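Local coordinates for protein iodotyrosine deiodinase (Thermotoga neapolitana, PDB 6TYK) that uses flavin mononucleotide to remove halogen from halotyrosines such as 3-iodo-L-tyrosine, returning L-tyrosine and halide, at residues A[61-66]-A[144-149]; A[66-71]-A[136-141]. All blocks are in the same frame, centred on the assembly; numbering follows the deposited sequence.

Contact 1. Residues A[61-66]-A[144-149]; sequences RRVCER and REVEKL
Val-63 packs against Glu-145, Val-146 and Leu-149 where two nearly antiparallel helices of the nitroreductase fold meet, helix 54-74 and the short helix 143-149. The axes of the two segments come within 9.7 Å at an angle of 169°. Most of the contact is apolar. The two methyls of Val-63 divide the work. CG1, anti to the backbone N (chi1 166°), sits 3.5 Å from CB of Glu-145. CG2 meets Leu-149 CD1 at 3.9 Å, the two side chains sliding past each other in opposite directions. A second layer lies deeper. There Cys-64 SG packs 3.6 Å from Val-146 CG2, the branch that stands beside its own backbone N. Leu-95 and Ile-161 also touch Cys-64, and Leu-158 touches Val-146, which ties the helix pair to helix 94-97 and strand 156-165.

No direct hydrogen bond joins the segments. The polar link runs through one water on the more exposed flank. The chain of Glu-145 is extended beyond CG and carries its carboxylate toward helix 54-74. The water gives one hydrogen to Val-63 O at 2.8 Å and the other to Glu-145 OE1 at 2.7 Å.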
ATOM      1  N   ARG A  61      -6.068  10.292  21.741  1.00 13.40           N
ATOM      2  CA  ARG A  61      -6.439   9.038  22.381  1.00 12.91           C
ATOM      3  C   ARG A  61      -7.880   9.060  22.836  1.00 13.22           C
ATOM      4  O   ARG A  61      -8.625   8.126  22.574  1.00 14.20           O
ATOM      5  CB  ARG A  61      -5.550   8.748  23.585  1.00 13.96           C
ATOM      6  CG  ARG A  61      -5.933   7.464  24.310  1.00 15.69           C
ATOM      7  CD  ARG A  61      -4.860   7.061  25.297  1.00 19.31           C
ATOM      8  NE  ARG A  61      -4.517   8.160  26.194  1.00 23.62           N
ATOM      9  CZ  ARG A  61      -5.250   8.522  27.237  1.00 27.03           C
ATOM     10  NH1 ARG A  61      -6.374   7.871  27.512  1.00 29.15           N
ATOM     11  NH2 ARG A  61      -4.856   9.532  27.999  1.00 28.39           N
ATOM     12  N   ARG A  62      -8.276  10.113  23.543  1.00 12.06           N
ATOM     13  CA  ARG A  62      -9.624  10.147  24.090  1.00 13.80           C
ATOM     14  C   ARG A  62     -10.703  10.227  23.014  1.00 12.24           C
ATOM     15  O   ARG A  62     -11.749   9.588  23.138  1.00 13.52           O
ATOM     16  CB  ARG A  62      -9.759  11.257  25.133  1.00 14.01           C
ATOM     17  CG  ARG A  62      -8.926  10.969  26.374  1.00 14.72           C
ATOM     18  CD  ARG A  62      -9.154  11.987  27.473  1.00 15.47           C
ATOM     19  NE  ARG A  62      -8.605  13.277  27.088  1.00 17.84           N
ATOM     20  CZ  ARG A  62      -7.359  13.676  27.336  1.00 18.10           C
ATOM     21  NH1 ARG A  62      -6.516  12.900  28.009  1.00 18.14           N
ATOM     22  NH2 ARG A  62      -6.961  14.864  26.915  1.00 18.30           N
ATOM     23  N   VAL A  63     -10.445  10.994  21.956  1.00 13.67           N
ATOM     24  CA  VAL A  63     -11.394  11.071  20.850  1.00 15.08           C
ATOM     25  C   VAL A  63     -11.521   9.704  20.168  1.00 15.27           C
ATOM     26  O   VAL A  63     -12.623   9.242  19.854  1.00 17.80           O
ATOM     27  CB  VAL A  63     -10.996  12.164  19.849  1.00 18.07           C
ATOM     28  CG1 VAL A  63     -11.773  12.018  18.559  1.00 23.91           C
ATOM     29  CG2 VAL A  63     -11.227  13.526  20.476  1.00 19.52           C
ATOM     30  N   CYS A  64     -10.386   9.045  19.961  1.00 14.70           N
ATOM     31  CA  CYS A  64     -10.409   7.721  19.363  1.00 15.42           C
ATOM     32  C   CYS A  64     -11.108   6.716  20.263  1.00 14.98           C
ATOM     33  O   CYS A  64     -11.918   5.932  19.794  1.00 15.96           O
ATOM     34  CB  CYS A  64      -8.991   7.256  19.017  1.00 14.05           C
ATOM     35  SG  CYS A  64      -8.315   8.166  17.626  1.00 15.76           S
ATOM     36  N   GLU A  65     -10.807   6.751  21.555  1.00 14.48           N
ATOM     37  CA  GLU A  65     -11.414   5.806  22.494  1.00 14.89           C
ATOM     38  C   GLU A  65     -12.926   5.955  22.558  1.00 14.99           C
ATOM     39  O   GLU A  65     -13.653   4.958  22.623  1.00 15.99           O
ATOM     40  CB  GLU A  65     -10.807   5.957  23.890  1.00 16.54           C
ATOM     41  CG  GLU A  65      -9.464   5.272  24.006  1.00 17.51           C
ATOM     42  CD  GLU A  65      -8.856   5.389  25.379  1.00 19.61           C
ATOM     43  OE1 GLU A  65      -9.392   6.153  26.208  1.00 21.74           O
ATOM     44  OE2 GLU A  65      -7.831   4.719  25.626  1.00 20.04           O
ATOM     45  N   ARG A  66     -13.402   7.196  22.531  1.00 17.00           N
ATOM     46  CA  ARG A  66     -14.842   7.439  22.554  1.00 19.89           C
ATOM     47  C   ARG A  66     -15.494   6.802  21.329  1.00 18.55           C
ATOM     48  O   ARG A  66     -16.520   6.117  21.423  1.00 18.35           O
ATOM     49  CB  ARG A  66     -15.126   8.941  22.584  1.00 24.37           C
ATOM     50  CG  ARG A  66     -16.585   9.301  22.356  1.00 29.99           C
ATOM     51  CD  ARG A  66     -17.474   8.777  23.468  1.00 33.92           C
ATOM     52  NE  ARG A  66     -17.976   7.429  23.206  1.00 37.02           N
ATOM     53  CZ  ARG A  66     -18.847   6.789  23.981  1.00 39.10           C
ATOM     54  NH1 ARG A  66     -19.322   7.370  25.077  1.00 40.06           N
ATOM     55  NH2 ARG A  66     -19.245   5.564  23.661  1.00 39.78           N
ATOM     56  N   ARG A 144     -12.596  12.145  11.178  1.00 24.57           N
ATOM     57  CA  ARG A 144     -12.877  13.576  11.058  1.00 26.71           C
ATOM     58  C   ARG A 144     -12.547  14.345  12.333  1.00 23.63           C
ATOM     59  O   ARG A 144     -12.030  15.459  12.275  1.00 22.93           O
ATOM     60  CB  ARG A 144     -14.323  13.827  10.617  1.00 33.46           C
ATOM     61  CG  ARG A 144     -14.584  13.388   9.185  1.00 41.61           C
ATOM     62  CD  ARG A 144     -16.031  13.584   8.767  1.00 49.25           C
ATOM     63  NE  ARG A 144     -16.248  13.124   7.397  1.00 55.72           N
ATOM     64  CZ  ARG A 144     -17.405  13.211   6.748  1.00 60.00           C
ATOM     65  NH1 ARG A 144     -18.465  13.746   7.342  1.00 61.40           N
ATOM     66  NH2 ARG A 144     -17.503  12.764   5.502  1.00 61.06           N
ATOM     67  N   GLU A 145     -12.831  13.743  13.480  1.00 25.08           N
ATOM     68  CA  GLU A 145     -12.561  14.393  14.755  1.00 26.12           C
ATOM     69  C   GLU A 145     -11.063  14.520  15.015  1.00 23.31           C
ATOM     70  O   GLU A 145     -10.599  15.530  15.533  1.00 24.06           O
ATOM     71  CB  GLU A 145     -13.271  13.659  15.899  1.00 30.43           C
ATOM     72  CG  GLU A 145     -14.790  13.734  15.801  1.00 35.18           C
ATOM     73  CD  GLU A 145     -15.502  12.803  16.769  1.00 42.77           C
ATOM     74  OE1 GLU A 145     -14.942  11.734  17.097  1.00 44.53           O
ATOM     75  OE2 GLU A 145     -16.626  13.142  17.201  1.00 46.16           O
ATOM     76  N   VAL A 146     -10.301  13.503  14.633  1.00 20.78           N
ATOM     77  CA  VAL A 146      -8.857  13.556  14.793  1.00 18.70           C
ATOM     78  C   VAL A 146      -8.278  14.588  13.834  1.00 17.12           C
ATOM     79  O   VAL A 146      -7.394  15.360  14.202  1.00 16.10           O
ATOM     80  CB  VAL A 146      -8.210  12.171  14.581  1.00 17.24           C
ATOM     81  CG1 VAL A 146      -6.699  12.284  14.648  1.00 18.85           C
ATOM     82  CG2 VAL A 146      -8.728  11.188  15.629  1.00 17.87           C
ATOM     83  N   GLU A 147      -8.800  14.621  12.611  1.00 16.26           N
ATOM     84  CA  GLU A 147      -8.363  15.611  11.632  1.00 16.42           C
ATOM     85  C   GLU A 147      -8.506  17.026  12.167  1.00 15.69           C
ATOM     86  O   GLU A 147      -7.623  17.859  11.975  1.00 16.41           O
ATOM     87  CB  GLU A 147      -9.157  15.479  10.335  1.00 17.49           C
ATOM     88  CG  GLU A 147      -8.724  14.320   9.457  1.00 18.59           C
ATOM     89  CD  GLU A 147      -9.483  14.290   8.149  1.00 24.32           C
ATOM     90  OE1 GLU A 147     -10.449  15.060   8.001  1.00 31.64           O
ATOM     91  OE2 GLU A 147      -9.127  13.502   7.262  1.00 21.72           O
ATOM     92  N   LYS A 148      -9.621  17.291  12.841  1.00 16.81           N
ATOM     93  CA  LYS A 148      -9.880  18.629  13.355  1.00 19.54           C
ATOM     94  C   LYS A 148      -8.907  18.972  14.478  1.00 20.18           C
ATOM     95  O   LYS A 148      -8.461  20.117  14.594  1.00 20.92           O
ATOM     96  CB  LYS A 148     -11.330  18.757  13.836  1.00 22.45           C
ATOM     97  CG  LYS A 148     -11.699  20.136  14.365  1.00 31.10           C
ATOM     98  CD  LYS A 148     -13.096  20.131  14.952  1.00 37.20           C
ATOM     99  CE  LYS A 148     -13.421  21.453  15.629  1.00 41.77           C
ATOM    100  NZ  LYS A 148     -14.660  21.356  16.444  1.00 45.20           N
ATOM    101  N   LEU A 149      -8.577  17.977  15.299  1.00 20.11           N
ATOM    102  CA  LEU A 149      -7.659  18.183  16.415  1.00 19.62           C
ATOM    103  C   LEU A 149      -6.310  18.704  15.956  1.00 19.05           C
ATOM    104  O   LEU A 149      -5.655  19.460  16.669  1.00 21.17           O
ATOM    105  CB  LEU A 149      -7.448  16.890  17.203  1.00 19.44           C
ATOM    106  CG  LEU A 149      -8.546  16.465  18.163  1.00 22.44           C
ATOM    107  CD1 LEU A 149      -8.140  15.153  18.817  1.00 22.49           C
ATOM    108  CD2 LEU A 149      -8.756  17.548  19.204  1.00 24.37           C
TER
HETATM  109  O   HOH W   1     -15.039  10.625  19.519  1.00 32.00           O

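Contact 2. Residues A[66-71]-A[136-141]. With FMN (flavin mononucleotide), chain C; IYR (3-iodo-tyrosine), chain D.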
ATOM      1  N   ARG A  66     -13.402   7.196  22.531  1.00 17.00           N
ATOM      2  CA  ARG A  66     -14.842   7.439  22.554  1.00 19.89           C
ATOM      3  C   ARG A  66     -15.494   6.802  21.329  1.00 18.55           C
ATOM      4  O   ARG A  66     -16.520   6.117  21.423  1.00 18.35           O
ATOM      5  CB  ARG A  66     -15.126   8.941  22.584  1.00 24.37           C
ATOM      6  CG  ARG A  66     -16.585   9.301  22.356  1.00 29.99           C
ATOM      7  CD  ARG A  66     -17.474   8.777  23.468  1.00 33.92           C
ATOM      8  NE  ARG A  66     -17.976   7.429  23.206  1.00 37.02           N
ATOM      9  CZ  ARG A  66     -18.847   6.789  23.981  1.00 39.10           C
ATOM     10  NH1 ARG A  66     -19.322   7.370  25.077  1.00 40.06           N
ATOM     11  NH2 ARG A  66     -19.245   5.564  23.661  1.00 39.78           N
ATOM     12  N   SER A  67     -14.875   7.032  20.180  1.00 18.35           N
ATOM     13  CA  SER A  67     -15.358   6.492  18.921  1.00 19.37           C
ATOM     14  C   SER A  67     -15.323   4.965  18.949  1.00 17.41           C
ATOM     15  O   SER A  67     -16.269   4.306  18.515  1.00 18.22           O
ATOM     16  CB  SER A  67     -14.503   7.034  17.768  1.00 23.53           C
ATOM     17  OG  SER A  67     -14.938   6.565  16.506  1.00 28.95           O
ATOM     18  N   GLU A  68     -14.230   4.407  19.463  1.00 17.03           N
ATOM     19  CA  GLU A  68     -14.097   2.955  19.576  1.00 15.77           C
ATOM     20  C   GLU A  68     -15.135   2.380  20.526  1.00 17.60           C
ATOM     21  O   GLU A  68     -15.695   1.320  20.268  1.00 17.21           O
ATOM     22  CB  GLU A  68     -12.695   2.561  20.054  1.00 17.56           C
ATOM     23  CG  GLU A  68     -11.563   2.882  19.084  1.00 16.02           C
ATOM     24  CD  GLU A  68     -11.608   2.067  17.808  1.00 17.87           C
ATOM     25  OE1 GLU A  68     -12.606   1.340  17.576  1.00 19.10           O
ATOM     26  OE2 GLU A  68     -10.630   2.157  17.041  1.00 16.77           O
ATOM     27  N   LYS A  69     -15.398   3.069  21.629  1.00 18.14           N
ATOM     28  CA  LYS A  69     -16.342   2.543  22.604  1.00 18.42           C
ATOM     29  C   LYS A  69     -17.710   2.347  21.968  1.00 19.10           C
ATOM     30  O   LYS A  69     -18.357   1.322  22.156  1.00 19.48           O
ATOM     31  CB  LYS A  69     -16.444   3.470  23.806  1.00 19.49           C
ATOM     32  CG  LYS A  69     -17.142   2.833  24.979  1.00 19.26           C
ATOM     33  CD  LYS A  69     -16.978   3.681  26.219  1.00 22.16           C
ATOM     34  CE  LYS A  69     -17.622   3.017  27.415  1.00 24.19           C
ATOM     35  NZ  LYS A  69     -19.100   2.991  27.256  1.00 23.58           N
ATOM     36  N   THR A  70     -18.136   3.337  21.198  1.00 19.25           N
ATOM     37  CA  THR A  70     -19.415   3.275  20.508  1.00 20.09           C
ATOM     38  C   THR A  70     -19.377   2.162  19.462  1.00 19.32           C
ATOM     39  O   THR A  70     -20.326   1.390  19.310  1.00 20.00           O
ATOM     40  CB  THR A  70     -19.726   4.619  19.837  1.00 23.31           C
ATOM     41  OG1 THR A  70     -19.811   5.638  20.842  1.00 27.20           O
ATOM     42  CG2 THR A  70     -21.032   4.555  19.073  1.00 24.18           C
ATOM     43  N   PHE A  71     -18.257   2.081  18.751  1.00 18.76           N
ATOM     44  CA  PHE A  71     -18.057   1.037  17.755  1.00 18.58           C
ATOM     45  C   PHE A  71     -18.186  -0.355  18.372  1.00 17.18           C
ATOM     46  O   PHE A  71     -18.904  -1.209  17.851  1.00 18.97           O
ATOM     47  CB  PHE A  71     -16.693   1.216  17.084  1.00 19.88           C
ATOM     48  CG  PHE A  71     -16.243   0.027  16.280  1.00 21.83           C
ATOM     49  CD1 PHE A  71     -16.710  -0.179  14.993  1.00 24.54           C
ATOM     50  CD2 PHE A  71     -15.335  -0.876  16.808  1.00 22.03           C
ATOM     51  CE1 PHE A  71     -16.292  -1.274  14.254  1.00 24.14           C
ATOM     52  CE2 PHE A  71     -14.908  -1.961  16.071  1.00 22.90           C
ATOM     53  CZ  PHE A  71     -15.387  -2.160  14.793  1.00 22.65           C
ATOM     54  N   VAL A 136       1.509  -0.049  14.400  1.00 11.38           N
ATOM     55  CA  VAL A 136       0.225  -0.650  14.104  1.00 13.65           C
ATOM     56  C   VAL A 136      -0.524   0.371  13.248  1.00 11.92           C
ATOM     57  O   VAL A 136      -0.547   1.552  13.582  1.00 14.03           O
ATOM     58  CB  VAL A 136      -0.569  -0.968  15.390  1.00 14.92           C
ATOM     59  CG1 VAL A 136      -0.666   0.256  16.302  1.00 14.74           C
ATOM     60  CG2 VAL A 136      -1.955  -1.493  15.049  1.00 15.67           C
ATOM     61  N   PRO A 137      -1.088  -0.061  12.112  1.00 12.94           N
ATOM     62  CA  PRO A 137      -1.892   0.867  11.321  1.00 13.46           C
ATOM     63  C   PRO A 137      -3.234   1.039  12.002  1.00 14.40           C
ATOM     64  O   PRO A 137      -4.124   0.229  11.829  1.00 20.63           O
ATOM     65  CB  PRO A 137      -2.066   0.133   9.982  1.00 12.84           C
ATOM     66  CG  PRO A 137      -1.056  -0.976   9.995  1.00 14.73           C
ATOM     67  CD  PRO A 137      -0.931  -1.356  11.436  1.00 15.07           C
ATOM     68  N   TYR A 138      -3.358   2.076  12.802  1.00 11.54           N
ATOM     69  CA  TYR A 138      -4.552   2.266  13.593  1.00 11.97           C
ATOM     70  C   TYR A 138      -5.569   3.099  12.827  1.00 10.33           C
ATOM     71  O   TYR A 138      -5.261   4.188  12.335  1.00 10.67           O
ATOM     72  CB  TYR A 138      -4.202   2.898  14.938  1.00 12.44           C
ATOM     73  CG  TYR A 138      -5.437   3.192  15.730  1.00 11.67           C
ATOM     74  CD1 TYR A 138      -6.320   2.174  16.051  1.00 12.82           C
ATOM     75  CD2 TYR A 138      -5.759   4.489  16.104  1.00 12.72           C
ATOM     76  CE1 TYR A 138      -7.475   2.430  16.743  1.00 12.77           C
ATOM     77  CE2 TYR A 138      -6.913   4.760  16.805  1.00 13.77           C
ATOM     78  CZ  TYR A 138      -7.766   3.726  17.120  1.00 13.12           C
ATOM     79  OH  TYR A 138      -8.927   3.981  17.808  1.00 16.62           O
ATOM     80  N   THR A 139      -6.768   2.552  12.684  1.00 11.75           N
ATOM     81  CA  THR A 139      -7.821   3.188  11.913  1.00 13.64           C
ATOM     82  C   THR A 139      -9.077   3.302  12.770  1.00 15.26           C
ATOM     83  O   THR A 139      -9.899   2.382  12.808  1.00 18.39           O
ATOM     84  CB  THR A 139      -8.123   2.401  10.627  1.00 14.59           C
ATOM     85  OG1 THR A 139      -8.447   1.051  10.965  1.00 14.63           O
ATOM     86  CG2 THR A 139      -6.911   2.391   9.705  1.00 15.26           C
ATOM     87  N   PRO A 140      -9.223   4.430  13.481  1.00 15.55           N
ATOM     88  CA  PRO A 140     -10.398   4.635  14.339  1.00 17.20           C
ATOM     89  C   PRO A 140     -11.657   4.779  13.497  1.00 19.17           C
ATOM     90  O   PRO A 140     -11.564   5.022  12.298  1.00 20.28           O
ATOM     91  CB  PRO A 140     -10.082   5.953  15.052  1.00 17.40           C
ATOM     92  CG  PRO A 140      -9.193   6.691  14.084  1.00 16.28           C
ATOM     93  CD  PRO A 140      -8.346   5.614  13.436  1.00 15.96           C
ATOM     94  N   PRO A 141     -12.830   4.634  14.121  1.00 20.44           N
ATOM     95  CA  PRO A 141     -14.087   4.692  13.370  1.00 25.86           C
ATOM     96  C   PRO A 141     -14.334   6.041  12.701  1.00 31.64           C
ATOM     97  O   PRO A 141     -14.894   6.068  11.604  1.00 34.64           O
ATOM     98  CB  PRO A 141     -15.150   4.420  14.441  1.00 27.19           C
ATOM     99  CG  PRO A 141     -14.427   3.688  15.521  1.00 24.81           C
ATOM    100  CD  PRO A 141     -13.049   4.289  15.537  1.00 22.28           C
TER
HETATM  101  N1  FMN C 301      -5.081  -2.964  14.347  1.00 11.67           N
HETATM  102  C2  FMN C 301      -5.760  -2.408  15.394  1.00 12.49           C
HETATM  103  O2  FMN C 301      -5.519  -2.781  16.529  1.00 13.99           O
HETATM  104  N3  FMN C 301      -6.698  -1.430  15.184  1.00 12.73           N
HETATM  105  C4  FMN C 301      -6.993  -1.000  13.920  1.00 12.53           C
HETATM  106  O4  FMN C 301      -7.848  -0.119  13.764  1.00 13.36           O
HETATM  107  C4A FMN C 301      -6.297  -1.559  12.845  1.00 10.92           C
HETATM  108  N5  FMN C 301      -6.551  -1.131  11.560  1.00 12.83           N
HETATM  109  C5A FMN C 301      -5.842  -1.673  10.502  1.00 12.28           C
HETATM  110  C6  FMN C 301      -6.093  -1.219   9.214  1.00 11.62           C
HETATM  111  C7  FMN C 301      -5.394  -1.723   8.128  1.00 11.06           C
HETATM  112  C7M FMN C 301      -5.706  -1.191   6.753  1.00 12.29           C
HETATM  113  C8  FMN C 301      -4.432  -2.700   8.337  1.00 11.65           C
HETATM  114  C8M FMN C 301      -3.657  -3.271   7.180  1.00 14.36           C
HETATM  115  C9  FMN C 301      -4.180  -3.156   9.628  1.00 11.37           C
HETATM  116  C9A FMN C 301      -4.878  -2.648  10.720  1.00 11.13           C
HETATM  117  N10 FMN C 301      -4.648  -3.105  12.018  1.00 10.37           N
HETATM  118  C10 FMN C 301      -5.325  -2.528  13.069  1.00 10.76           C
HETATM  119  C1' FMN C 301      -3.622  -4.167  12.295  1.00 10.17           C
HETATM  120  C2' FMN C 301      -4.184  -5.556  11.919  1.00 10.95           C
HETATM  121  O2' FMN C 301      -5.115  -6.026  12.889  1.00 11.73           O
HETATM  122  C3' FMN C 301      -3.019  -6.533  11.738  1.00 10.82           C
HETATM  123  O3' FMN C 301      -2.266  -6.101  10.620  1.00 11.14           O
HETATM  124  C4' FMN C 301      -3.456  -7.985  11.540  1.00 11.28           C
HETATM  125  O4' FMN C 301      -4.086  -8.459  12.722  1.00 12.04           O
HETATM  126  C5' FMN C 301      -2.264  -8.872  11.218  1.00 10.63           C
HETATM  127  O5' FMN C 301      -1.294  -8.719  12.232  1.00 11.13           O
HETATM  128  P   FMN C 301       0.083  -9.546  12.192  1.00 11.89           P
HETATM  129  O1P FMN C 301       0.760  -9.209  13.517  1.00 12.26           O
HETATM  130  O2P FMN C 301       0.924  -9.036  11.055  1.00 13.77           O
HETATM  131  O3P FMN C 301      -0.264 -11.020  12.106  1.00 11.51           O
HETATM  132  N   IYR D 302     -10.219  -0.008  15.239  1.00 14.81           N
HETATM  133  CA  IYR D 302     -10.698  -0.991  16.175  1.00 14.93           C
HETATM  134  CB  IYR D 302     -11.106  -2.355  15.591  1.00 14.20           C
HETATM  135  CC  IYR D 302     -10.107  -3.015  14.705  1.00 13.58           C
HETATM  136  CD  IYR D 302     -10.261  -2.925  13.322  1.00 13.17           C
HETATM  137  CE  IYR D 302      -9.378  -3.545  12.437  1.00 13.78           C
HETATM  138  IE  IYR D 302      -9.669  -3.320  10.455  1.00 20.46           I
HETATM  139  CF  IYR D 302      -8.320  -4.294  12.960  1.00 12.10           C
HETATM  140  OF  IYR D 302      -7.413  -4.939  12.170  1.00 12.57           O
HETATM  141  CG  IYR D 302      -8.138  -4.393  14.352  1.00 13.34           C
HETATM  142  CH  IYR D 302      -9.036  -3.769  15.212  1.00 13.24           C
HETATM  143  C   IYR D 302      -9.691  -1.271  17.277  1.00 16.02           C
HETATM  144  O   IYR D 302      -9.847  -1.933  18.303  1.00 17.41           O
HETATM  145  OXT IYR D 302      -8.475  -0.705  17.078  1.00 14.99           O
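Glu-68 and Tyr-138 meet tip to tip at the wall of the active site, where helix 54-74 faces the loop before helix 143-149. Tyr-138 OH donates to Glu-68 OE2 at 2.6 Å. Glu-68 OE2 accepts with its anti lone pair, the one away from OE1, and the carboxylate and ring planes are 43° apart. A bend at chi2 (-67°) turns CD out of the extended line, and the carboxylate reaches both Tyr-138 and the ligand. The same OE2 accepts from the substrate nitrogen, IYR N, at 2.8 Å, so one oxygen takes both bonds. Tyr-72 and Lys-92 of this chain and Met-41 N of the second subunit also hydrogen-bond to the iodotyrosine.

Van der Waals packing centres on the Pro-141 ring. Its CD lies 3.5 Å from Glu-68 CD, the two side chains crossing at about a right angle. Ser-67 OG comes 3.0 Å from Pro-141 CB and also lies close to CG and CD. The apolar pair is Phe-71 CB and Pro-141 CG, 3.7 Å apart. The phenyl of Phe-71 then reaches the ligand, with CE2 3.9 Å from IYR CB.

The other end of the loop meets the flavin. Thr-139 N donates to FMN O4 at 3.1 Å, a fairly straight bond of 164°. Thr-139 OG1 lies 3.0 Å from FMN N5 and is also near O4. Pro-137 CB and CG lie against FMN C9, and Val-136 CG2 approaches N1. The Tyr-138 ring edge faces FMN N3 and IYR OXT, while Phe-94 stacks with that ring edge-to-face.

Other residues complete both sites. A carboxylate beside the substrate nitrogen would favour its ammonium form, and a hydroxyl near N5 is consistent with stabilising the semiquinone, as in related deiodinases.

How the contacts relate
From the N terminus, the chain passes strand 46-51 and enters helix 54-74, which supplies the first segment of both contacts; the two segments share Arg-66. It then runs through helices 77-85 and 94-97, strand 100-107, helix 113-130 and strand 134-135. Contact 2 closes first, when loop 136-141 returns to 66-71. Contact 1 closes next, when helix 143-149 returns to 61-66. The smaller loop therefore lies within the larger one. The centres are 9 Å apart, and the contacts touch where Cys-64 CB meets Tyr-138 OH at 3.5 Å. Contact 1 joins helix to helix, and contact 2 joins the same helix to the ligand-binding loop.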